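Local coordinates for protein A49R (Vaccinia virus, PDB 4D5T), which blocks host NF-kappa-B activation by binding BTRC, which lowers ubiquitination of the inhibitor NFKBIA and keeps p65/RELA in the cytoplasm, at residues A[90-99]-A[131-142]; A[31-39]-A[48-58]. All coordinates share one frame; numbering follows the deposited sequence.

Interaction 1 of 2, residues A[90-99]-A[131-142]. With SO4 (sulfate ion), chain I.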
loop_
_atom_site.group_PDB
_atom_site.type_symbol
_atom_site.label_atom_id
_atom_site.label_comp_id
_atom_site.label_asym_id
_atom_site.label_seq_id
_atom_site.Cartn_x
_atom_site.Cartn_y
_atom_site.Cartn_z
ATOM N N PHE A 90 -4.531 7.917 -6.429
ATOM C CA PHE A 90 -3.297 7.750 -7.242
ATOM C C PHE A 90 -3.054 8.928 -8.145
ATOM O O PHE A 90 -1.908 9.167 -8.616
ATOM C CB PHE A 90 -3.321 6.497 -8.092
ATOM C CG PHE A 90 -3.310 5.238 -7.336
ATOM C CD1 PHE A 90 -2.328 4.975 -6.407
ATOM C CD2 PHE A 90 -4.327 4.325 -7.505
ATOM C CE1 PHE A 90 -2.328 3.814 -5.695
ATOM C CE2 PHE A 90 -4.335 3.151 -6.799
ATOM C CZ PHE A 90 -3.317 2.875 -5.885
ATOM N N TYR A 91 -4.118 9.704 -8.434
ATOM C CA TYR A 91 -3.993 10.835 -9.331
ATOM C C TYR A 91 -3.830 12.150 -8.575
ATOM O O TYR A 91 -3.716 13.199 -9.184
ATOM C CB TYR A 91 -5.214 10.932 -10.190
ATOM C CG TYR A 91 -5.591 9.617 -10.970
ATOM C CD1 TYR A 91 -4.643 8.810 -11.561
ATOM C CD2 TYR A 91 -6.944 9.265 -11.130
ATOM C CE1 TYR A 91 -5.002 7.720 -12.332
ATOM C CE2 TYR A 91 -7.341 8.137 -11.867
ATOM C CZ TYR A 91 -6.348 7.407 -12.512
ATOM O OH TYR A 91 -6.761 6.322 -13.319
ATOM N N LYS A 92 -3.837 12.081 -7.244
ATOM C CA LYS A 92 -3.752 13.296 -6.390
ATOM C C LYS A 92 -2.457 13.335 -5.614
ATOM O O LYS A 92 -1.637 12.436 -5.774
ATOM C CB LYS A 92 -4.980 13.339 -5.473
ATOM C CG LYS A 92 -6.270 13.462 -6.268
ATOM C CD LYS A 92 -7.494 13.457 -5.386
ATOM C CE LYS A 92 -7.953 14.893 -5.166
ATOM N NZ LYS A 92 -9.415 14.931 -4.898
ATOM N N ASP A 93 -2.269 14.353 -4.773
ATOM C CA ASP A 93 -0.983 14.639 -4.149
ATOM C C ASP A 93 -0.884 14.301 -2.670
ATOM O O ASP A 93 -0.005 14.854 -1.955
ATOM C CB ASP A 93 -0.629 16.128 -4.318
ATOM C CG ASP A 93 -0.443 16.519 -5.781
ATOM O OD1 ASP A 93 -0.106 15.653 -6.629
ATOM O OD2 ASP A 93 -0.645 17.704 -6.092
ATOM N N ASN A 94 -1.744 13.426 -2.196
ATOM C CA ASN A 94 -1.748 13.052 -0.781
ATOM C C ASN A 94 -1.247 11.621 -0.620
ATOM O O ASN A 94 -1.925 10.679 -1.021
ATOM C CB ASN A 94 -3.176 13.223 -0.197
ATOM C CG ASN A 94 -3.265 12.909 1.301
ATOM O OD1 ASN A 94 -2.861 11.860 1.775
ATOM N ND2 ASN A 94 -3.821 13.864 2.052
ATOM N N LEU A 95 -0.088 11.451 -0.026
ATOM C CA LEU A 95 0.510 10.116 0.086
ATOM C C LEU A 95 -0.216 9.234 1.071
ATOM O O LEU A 95 -0.328 8.050 0.838
ATOM C CB LEU A 95 1.998 10.203 0.486
ATOM C CG LEU A 95 2.742 8.860 0.528
ATOM C CD1 LEU A 95 2.791 8.198 -0.850
ATOM C CD2 LEU A 95 4.172 9.110 1.091
ATOM N N GLU A 96 -0.672 9.791 2.184
ATOM C CA GLU A 96 -1.446 8.996 3.139
ATOM C C GLU A 96 -2.619 8.323 2.449
ATOM O O GLU A 96 -2.885 7.138 2.633
ATOM C CB GLU A 96 -1.934 9.831 4.309
ATOM C CG GLU A 96 -2.632 9.032 5.389
ATOM C CD GLU A 96 -2.792 9.903 6.673
ATOM O OE1 GLU A 96 -2.868 11.130 6.579
ATOM O OE2 GLU A 96 -2.739 9.386 7.768
ATOM N N ASN A 97 -3.264 9.052 1.573
ATOM C CA ASN A 97 -4.429 8.479 0.819
ATOM C C ASN A 97 -4.050 7.439 -0.163
ATOM O O ASN A 97 -4.813 6.470 -0.396
ATOM C CB ASN A 97 -5.291 9.598 0.179
ATOM C CG ASN A 97 -6.005 10.442 1.226
ATOM O OD1 ASN A 97 -6.135 10.039 2.351
ATOM N ND2 ASN A 97 -6.504 11.577 0.834
ATOM N N ILE A 98 -2.892 7.627 -0.794
ATOM C CA ILE A 98 -2.338 6.627 -1.680
ATOM C C ILE A 98 -1.989 5.312 -0.966
ATOM O O ILE A 98 -2.340 4.216 -1.449
ATOM C CB ILE A 98 -1.107 7.200 -2.430
ATOM C CG1 ILE A 98 -1.602 8.175 -3.499
ATOM C CG2 ILE A 98 -0.271 6.071 -3.069
ATOM C CD1 ILE A 98 -0.532 9.050 -4.059
ATOM N N VAL A 99 -1.380 5.427 0.204
ATOM C CA VAL A 99 -1.028 4.278 0.995
ATOM C C VAL A 99 -2.298 3.561 1.479
ATOM O O VAL A 99 -2.449 2.319 1.364
ATOM C CB VAL A 99 -0.087 4.651 2.145
ATOM C CG1 VAL A 99 0.073 3.476 3.132
ATOM C CG2 VAL A 99 1.238 5.008 1.589
ATOM N N ILE A 131 3.497 8.105 -9.237
ATOM C CA ILE A 131 3.475 8.605 -7.862
ATOM C C ILE A 131 4.840 8.879 -7.236
ATOM O O ILE A 131 4.946 9.063 -6.010
ATOM C CB ILE A 131 2.619 7.693 -6.923
ATOM C CG1 ILE A 131 3.168 6.245 -6.763
ATOM C CG2 ILE A 131 1.164 7.650 -7.391
ATOM C CD1 ILE A 131 2.495 5.448 -5.644
ATOM N N LYS A 132 5.919 8.739 -7.978
ATOM C CA LYS A 132 7.244 8.913 -7.399
ATOM C C LYS A 132 7.393 10.315 -6.675
ATOM O O LYS A 132 7.975 10.374 -5.604
ATOM C CB LYS A 132 8.374 8.692 -8.453
ATOM C CG LYS A 132 8.616 7.211 -8.772
ATOM C CD LYS A 132 9.605 6.926 -9.926
ATOM C CE LYS A 132 11.027 7.172 -9.564
ATOM N NZ LYS A 132 11.884 6.627 -10.657
ATOM N N GLN A 133 6.892 11.408 -7.254
ATOM C CA GLN A 133 7.032 12.718 -6.610
ATOM C C GLN A 133 6.236 12.838 -5.334
ATOM O O GLN A 133 6.708 13.398 -4.357
ATOM C CB GLN A 133 6.644 13.831 -7.552
ATOM C CG GLN A 133 6.583 15.187 -6.869
ATOM C CD GLN A 133 7.921 15.692 -6.362
ATOM O OE1 GLN A 133 8.990 15.211 -6.748
ATOM N NE2 GLN A 133 7.855 16.678 -5.457
ATOM N N VAL A 134 5.052 12.232 -5.328
ATOM C CA VAL A 134 4.271 12.253 -4.120
ATOM C C VAL A 134 4.973 11.399 -3.034
ATOM O O VAL A 134 4.904 11.750 -1.867
ATOM C CB VAL A 134 2.856 11.721 -4.393
ATOM C CG1 VAL A 134 2.020 11.938 -3.186
ATOM C CG2 VAL A 134 2.257 12.529 -5.506
ATOM N N ILE A 135 5.623 10.302 -3.389
ATOM C CA ILE A 135 6.377 9.520 -2.373
ATOM C C ILE A 135 7.553 10.425 -1.818
ATOM O O ILE A 135 7.694 10.553 -0.625
ATOM C CB ILE A 135 6.899 8.200 -2.955
ATOM C CG1 ILE A 135 5.688 7.244 -3.296
ATOM C CG2 ILE A 135 7.825 7.406 -2.025
ATOM C CD1 ILE A 135 5.977 6.049 -4.165
ATOM N N ARG A 136 8.330 11.015 -2.723
ATOM C CA ARG A 136 9.514 11.802 -2.360
ATOM C C ARG A 136 9.148 12.906 -1.399
ATOM O O ARG A 136 9.850 13.167 -0.437
ATOM C CB ARG A 136 9.980 12.691 -3.553
ATOM C CG ARG A 136 10.967 12.120 -4.478
ATOM C CD ARG A 136 11.456 13.056 -5.595
ATOM N NE ARG A 136 11.695 12.161 -6.701
ATOM C CZ ARG A 136 10.996 12.031 -7.822
ATOM N NH1 ARG A 136 9.990 12.839 -8.152
ATOM N NH2 ARG A 136 11.393 11.108 -8.719
ATOM N N GLU A 137 8.108 13.627 -1.761
ATOM C CA GLU A 137 7.743 14.803 -1.048
ATOM C C GLU A 137 7.180 14.516 0.356
ATOM O O GLU A 137 7.221 15.391 1.218
ATOM C CB GLU A 137 6.788 15.591 -1.945
ATOM C CG GLU A 137 6.514 17.026 -1.560
ATOM C CD GLU A 137 5.895 17.906 -2.637
ATOM O OE1 GLU A 137 5.658 17.574 -3.843
ATOM O OE2 GLU A 137 5.715 19.058 -2.231
ATOM N N ASN A 138 6.576 13.345 0.544
ATOM C CA ASN A 138 5.776 13.103 1.715
ATOM C C ASN A 138 6.132 11.879 2.586
ATOM O O ASN A 138 5.595 11.754 3.683
ATOM C CB ASN A 138 4.301 12.954 1.282
ATOM C CG ASN A 138 3.743 14.190 0.659
ATOM O OD1 ASN A 138 3.579 15.216 1.337
ATOM N ND2 ASN A 138 3.587 14.164 -0.685
ATOM N N ILE A 139 7.036 10.975 2.166
ATOM C CA ILE A 139 7.208 9.750 2.953
ATOM C C ILE A 139 7.734 9.913 4.385
ATOM O O ILE A 139 7.294 9.223 5.324
ATOM C CB ILE A 139 8.037 8.641 2.220
ATOM C CG1 ILE A 139 7.827 7.282 2.956
ATOM C CG2 ILE A 139 9.480 9.016 2.028
ATOM C CD1 ILE A 139 7.711 6.113 2.101
ATOM N N LEU A 140 8.678 10.834 4.566
ATOM C CA LEU A 140 9.221 11.022 5.930
ATOM C C LEU A 140 8.098 11.484 6.872
ATOM O O LEU A 140 7.949 10.977 7.992
ATOM C CB LEU A 140 10.399 11.956 5.889
ATOM C CG LEU A 140 11.609 11.448 5.081
ATOM C CD1 LEU A 140 12.709 12.481 5.147
ATOM C CD2 LEU A 140 12.210 10.076 5.460
ATOM N N GLN A 141 7.328 12.472 6.429
ATOM C CA GLN A 141 6.231 12.957 7.264
ATOM C C GLN A 141 5.201 11.875 7.534
ATOM O O GLN A 141 4.662 11.823 8.646
ATOM C CB GLN A 141 5.531 14.147 6.633
ATOM C CG GLN A 141 4.449 14.778 7.482
ATOM C CD GLN A 141 4.977 15.335 8.791
ATOM O OE1 GLN A 141 5.755 16.263 8.784
ATOM N NE2 GLN A 141 4.549 14.765 9.921
ATOM N N LEU A 142 4.858 11.116 6.502
ATOM C CA LEU A 142 3.861 10.053 6.652
ATOM C C LEU A 142 4.327 8.998 7.657
ATOM O O LEU A 142 3.548 8.537 8.504
ATOM C CB LEU A 142 3.568 9.375 5.352
ATOM C CG LEU A 142 2.582 8.213 5.473
ATOM C CD1 LEU A 142 1.244 8.654 6.035
ATOM C CD2 LEU A 142 2.360 7.609 4.129
HETATM S S SO4 I . 11.024 7.108 -14.266
HETATM O O1 SO4 I . 11.166 5.683 -14.676
HETATM O O2 SO4 I . 12.234 7.913 -14.482
HETATM O O3 SO4 I . 10.640 7.110 -12.877
HETATM O O4 SO4 I . 9.939 7.715 -15.057
HETATM O O HOH W 1 2.266 16.175 -2.274
#

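Interaction 2 of 2, residues A[31-39]-A[48-58]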
loop_
_atom_site.group_PDB
_atom_site.type_symbol
_atom_site.label_atom_id
_atom_site.label_comp_id
_atom_site.label_asym_id
_atom_site.label_seq_id
_atom_site.Cartn_x
_atom_site.Cartn_y
_atom_site.Cartn_z
ATOM N N ILE A 31 8.614 -0.388 -13.092
ATOM C CA ILE A 31 8.942 -1.459 -12.138
ATOM C C ILE A 31 8.254 -1.161 -10.798
ATOM O O ILE A 31 7.689 -2.058 -10.176
ATOM C CB ILE A 31 10.476 -1.597 -12.011
ATOM C CG1 ILE A 31 11.014 -2.059 -13.428
ATOM C CG2 ILE A 31 10.834 -2.463 -10.783
ATOM C CD1 ILE A 31 12.444 -2.501 -13.529
ATOM N N LEU A 32 8.253 0.102 -10.369
ATOM C CA LEU A 32 7.568 0.471 -9.138
ATOM C C LEU A 32 6.098 0.082 -9.183
ATOM O O LEU A 32 5.574 -0.566 -8.262
ATOM C CB LEU A 32 7.729 1.977 -8.866
ATOM C CG LEU A 32 6.924 2.542 -7.704
ATOM C CD1 LEU A 32 7.375 1.972 -6.384
ATOM C CD2 LEU A 32 7.065 4.054 -7.706
ATOM N N ASN A 33 5.451 0.400 -10.288
ATOM C CA ASN A 33 4.028 0.074 -10.438
ATOM C C ASN A 33 3.739 -1.418 -10.500
ATOM O O ASN A 33 2.767 -1.887 -9.902
ATOM C CB ASN A 33 3.431 0.774 -11.647
ATOM C CG ASN A 33 3.346 2.289 -11.457
ATOM O OD1 ASN A 33 3.473 2.811 -10.329
ATOM N ND2 ASN A 33 3.233 2.997 -12.549
ATOM N N LYS A 34 4.559 -2.188 -11.201
ATOM C CA LYS A 34 4.420 -3.697 -11.137
ATOM C C LYS A 34 4.580 -4.196 -9.718
ATOM O O LYS A 34 3.875 -5.057 -9.292
ATOM C CB LYS A 34 5.314 -4.519 -12.134
ATOM N N ASP A 35 5.551 -3.640 -8.964
ATOM C CA ASP A 35 5.771 -4.027 -7.554
ATOM C C ASP A 35 4.577 -3.685 -6.679
ATOM O O ASP A 35 4.183 -4.458 -5.810
ATOM C CB ASP A 35 7.042 -3.352 -7.003
ATOM C CG ASP A 35 8.355 -3.952 -7.552
ATOM O OD1 ASP A 35 8.331 -5.108 -8.083
ATOM O OD2 ASP A 35 9.406 -3.288 -7.370
ATOM N N ILE A 36 3.946 -2.532 -6.925
ATOM C CA ILE A 36 2.715 -2.169 -6.207
ATOM C C ILE A 36 1.604 -3.173 -6.484
ATOM O O ILE A 36 0.951 -3.648 -5.543
ATOM C CB ILE A 36 2.318 -0.694 -6.525
ATOM C CG1 ILE A 36 3.344 0.241 -5.894
ATOM C CG2 ILE A 36 0.930 -0.405 -5.977
ATOM C CD1 ILE A 36 3.221 1.687 -6.316
ATOM N N VAL A 37 1.400 -3.522 -7.759
ATOM C CA VAL A 37 0.391 -4.527 -8.147
ATOM C C VAL A 37 0.674 -5.856 -7.407
ATOM O O VAL A 37 -0.218 -6.472 -6.802
ATOM C CB VAL A 37 0.324 -4.760 -9.667
ATOM C CG1 VAL A 37 -0.621 -5.947 -9.998
ATOM C CG2 VAL A 37 -0.188 -3.509 -10.357
ATOM N N ASN A 38 1.909 -6.279 -7.476
ATOM C CA ASN A 38 2.286 -7.535 -6.815
ATOM C C ASN A 38 2.037 -7.499 -5.292
ATOM O O ASN A 38 1.610 -8.484 -4.724
ATOM C CB ASN A 38 3.708 -7.921 -7.185
ATOM C CG ASN A 38 3.817 -8.473 -8.626
ATOM O OD1 ASN A 38 2.892 -9.047 -9.135
ATOM N ND2 ASN A 38 4.996 -8.429 -9.194
ATOM N N PHE A 39 2.337 -6.388 -4.632
ATOM C CA PHE A 39 2.017 -6.249 -3.207
ATOM C C PHE A 39 0.480 -6.434 -2.970
ATOM O O PHE A 39 0.057 -7.150 -2.041
ATOM C CB PHE A 39 2.459 -4.862 -2.688
ATOM C CG PHE A 39 2.028 -4.588 -1.273
ATOM C CD1 PHE A 39 2.691 -5.197 -0.201
ATOM C CD2 PHE A 39 0.908 -3.800 -1.016
ATOM C CE1 PHE A 39 2.280 -4.933 1.121
ATOM C CE2 PHE A 39 0.468 -3.592 0.271
ATOM C CZ PHE A 39 1.135 -4.157 1.355
ATOM N N ASN A 48 12.182 -4.043 -2.810
ATOM C CA ASN A 48 11.796 -2.650 -3.117
ATOM C C ASN A 48 11.434 -1.937 -1.818
ATOM O O ASN A 48 10.509 -2.338 -1.177
ATOM C CB ASN A 48 10.605 -2.651 -4.085
ATOM C CG ASN A 48 10.129 -1.250 -4.448
ATOM O OD1 ASN A 48 10.156 -0.338 -3.642
ATOM N ND2 ASN A 48 9.629 -1.108 -5.673
ATOM N N PRO A 49 12.200 -0.884 -1.395
ATOM C CA PRO A 49 11.948 -0.304 -0.110
ATOM C C PRO A 49 10.562 0.285 0.083
ATOM O O PRO A 49 10.055 0.271 1.210
ATOM C CB PRO A 49 13.001 0.818 0.012
ATOM C CG PRO A 49 13.913 0.636 -1.091
ATOM C CD PRO A 49 13.331 -0.294 -2.121
ATOM N N PHE A 50 9.937 0.794 -0.989
ATOM C CA PHE A 50 8.596 1.235 -0.856
ATOM C C PHE A 50 7.619 0.089 -0.520
ATOM O O PHE A 50 6.652 0.287 0.254
ATOM C CB PHE A 50 8.104 2.020 -2.103
ATOM C CG PHE A 50 6.734 2.629 -1.914
ATOM C CD1 PHE A 50 6.528 3.617 -0.999
ATOM C CD2 PHE A 50 5.677 2.281 -2.719
ATOM C CE1 PHE A 50 5.257 4.242 -0.836
ATOM C CE2 PHE A 50 4.433 2.830 -2.552
ATOM C CZ PHE A 50 4.215 3.854 -1.655
ATOM N N ILE A 51 7.842 -1.069 -1.106
ATOM C CA ILE A 51 7.014 -2.270 -0.790
ATOM C C ILE A 51 7.305 -2.774 0.653
ATOM O O ILE A 51 6.383 -3.063 1.400
ATOM C CB ILE A 51 7.246 -3.372 -1.833
ATOM C CG1 ILE A 51 6.924 -2.917 -3.256
ATOM C CG2 ILE A 51 6.444 -4.614 -1.515
ATOM C CD1 ILE A 51 5.637 -2.180 -3.489
ATOM N N SER A 52 8.571 -2.752 1.089
ATOM C CA SER A 52 8.848 -2.975 2.513
ATOM C C SER A 52 8.143 -1.993 3.457
ATOM O O SER A 52 7.554 -2.416 4.481
ATOM C CB SER A 52 10.369 -3.030 2.752
ATOM O OG SER A 52 10.561 -3.345 4.120
ATOM N N PHE A 53 8.118 -0.721 3.093
ATOM C CA PHE A 53 7.326 0.315 3.820
ATOM C C PHE A 53 5.872 -0.087 3.880
ATOM O O PHE A 53 5.270 -0.129 4.979
ATOM C CB PHE A 53 7.532 1.703 3.204
ATOM C CG PHE A 53 6.628 2.778 3.766
ATOM C CD1 PHE A 53 6.983 3.449 4.923
ATOM C CD2 PHE A 53 5.503 3.139 3.100
ATOM C CE1 PHE A 53 6.154 4.405 5.467
ATOM C CE2 PHE A 53 4.706 4.214 3.597
ATOM C CZ PHE A 53 5.039 4.796 4.788
ATOM N N LEU A 54 5.291 -0.405 2.725
ATOM C CA LEU A 54 3.863 -0.778 2.712
ATOM C C LEU A 54 3.598 -1.987 3.601
ATOM O O LEU A 54 2.565 -2.067 4.307
ATOM C CB LEU A 54 3.426 -1.064 1.276
ATOM C CG LEU A 54 3.369 0.135 0.348
ATOM C CD1 LEU A 54 3.109 -0.283 -1.083
ATOM C CD2 LEU A 54 2.240 1.082 0.771
ATOM N N ASP A 55 4.474 -2.993 3.529
ATOM C CA ASP A 55 4.311 -4.220 4.293
ATOM C C ASP A 55 4.413 -3.951 5.785
ATOM O O ASP A 55 3.615 -4.442 6.558
ATOM C CB ASP A 55 5.387 -5.238 3.845
ATOM C CG ASP A 55 5.283 -6.563 4.560
ATOM O OD1 ASP A 55 4.379 -7.312 4.235
ATOM O OD2 ASP A 55 6.088 -6.829 5.449
ATOM N N THR A 56 5.378 -3.122 6.168
ATOM C CA THR A 56 5.492 -2.646 7.563
ATOM C C THR A 56 4.237 -1.920 8.026
ATOM O O THR A 56 3.704 -2.223 9.089
ATOM C CB THR A 56 6.760 -1.848 7.750
ATOM O OG1 THR A 56 7.857 -2.719 7.515
ATOM C CG2 THR A 56 6.867 -1.308 9.172
ATOM N N VAL A 57 3.687 -1.006 7.201
ATOM C CA VAL A 57 2.520 -0.291 7.596
ATOM C C VAL A 57 1.333 -1.224 7.708
ATOM O O VAL A 57 0.535 -1.172 8.698
ATOM C CB VAL A 57 2.197 0.854 6.563
ATOM C CG1 VAL A 57 0.843 1.527 6.833
ATOM C CG2 VAL A 57 3.278 1.896 6.592
ATOM N N TYR A 58 1.179 -2.108 6.727
ATOM C CA TYR A 58 0.090 -3.106 6.766
ATOM C C TYR A 58 0.134 -3.900 8.096
ATOM O O TYR A 58 -0.882 -4.142 8.752
ATOM C CB TYR A 58 0.242 -4.032 5.566
ATOM C CG TYR A 58 -0.845 -5.011 5.356
ATOM C CD1 TYR A 58 -0.817 -6.234 5.986
ATOM C CD2 TYR A 58 -1.907 -4.730 4.504
ATOM C CE1 TYR A 58 -1.808 -7.172 5.758
ATOM C CE2 TYR A 58 -2.922 -5.657 4.281
ATOM C CZ TYR A 58 -2.869 -6.849 4.929
ATOM O OH TYR A 58 -3.831 -7.772 4.706
#

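Interaction 1 of 2, residues A[90-99]-A[131-142]
L95, in the first turn of helix 95-109, enters the flank of helix 132-150 as a knob into a hole formed by V134, I135, N138 and L142, a helix crossing within the all-helical Bcl-2 fold of A49. The axes of helix 95-99 and helix 132-142 run nearly perpendicular (crossing angle -93°), and L95 buries the largest area of any residue here. Its chi1 of -176° carries CG toward helix 132-150, where L95 CD1 lies 3.9 Å from I135 CG1 and L95 CD2 comes within 3.6 Å of I139 N. L142 crosses L95 at about a right angle, its CD2 meeting L95 CG and V99 CG2 while CD1 rests on the aliphatic part of E96. Toward I131, the side chains of I98 and I131 slide past each other in opposite directions, I98 CG2 3.8 Å from I131 CD1.

Toward solvent the packing gives way to looser polar contact between D93 and the amide end of N138. No direct hydrogen bond joins the two segments; N94 OD1 caps its own helix at N97 N. N138 ND2 donates in the carbonyl plane to V134 O within its helix, and also to a water that in turn donates to D93 O at 2.6 Å.

Interaction 2 of 2, residues A[31-39]-A[48-58]
F39 of helix 29-40 projects between the turns of helix 49-61, a knob in the hole lined by I51, L54, D55 and Y58. F39 CB starts beside I51, whose CG2 lies 4.2 Å away, and a chi1 of 174° turns the ring away from its own backbone N and across to the neighbouring helix. F39 CD1 then passes I51 CG2 at 4.0 Å, while CD2 on the other ortho position meets L54 CD1. Farther out, CE1 approaches the D55 backbone at N and CA, and CE2 lies beside L54 CB. At the tip, F39 CZ is 3.8 Å from L54 CB. That same L54 CB stands over one face of the F39 ring in a CH-pi contact; Y58 CB lies at the ring edge. K106 adds a cation-pi contact to F39 from outside the pair.

At the other end the chemistry turns polar. N48 ND2 donates to D35 OD2 over 2.8 Å in a nearly straight bond (173°), using the anti lone pair, with the D35 carboxylate and N48 amide planes 75° apart. The same amide reaches F50 N through OD1, a weak N-cap bond, so one side chain both starts helix 49-61 and ties it to helix 29-40. Between these ends, I51 CD1 packs 3.6 Å from D35 O. Two near-parallel helices, meshed through an aromatic knob, belong to the helical bundle of this viral Bcl-2 protein.

Overall arrangement
Interactions 1 and 2 are both largely buried, but interaction 2 lies nearer the middle of the chain, whereas interaction 1 has an exposed margin formed by K92, D93 and E96. They hold different helix pairs: nearly perpendicular in the first, close to parallel in the second. Each has one knob, aliphatic in 90-99 and aromatic in 31-39, yet only interaction 2 has a direct hydrogen bond between its segments; interaction 1 uses a water at its solvent side. Segment 131-142 brings the two together, with I135 packing on F50, I139 on F53 and I131 on I36, while V99 touches L54. The four helices thus share one apolar interior.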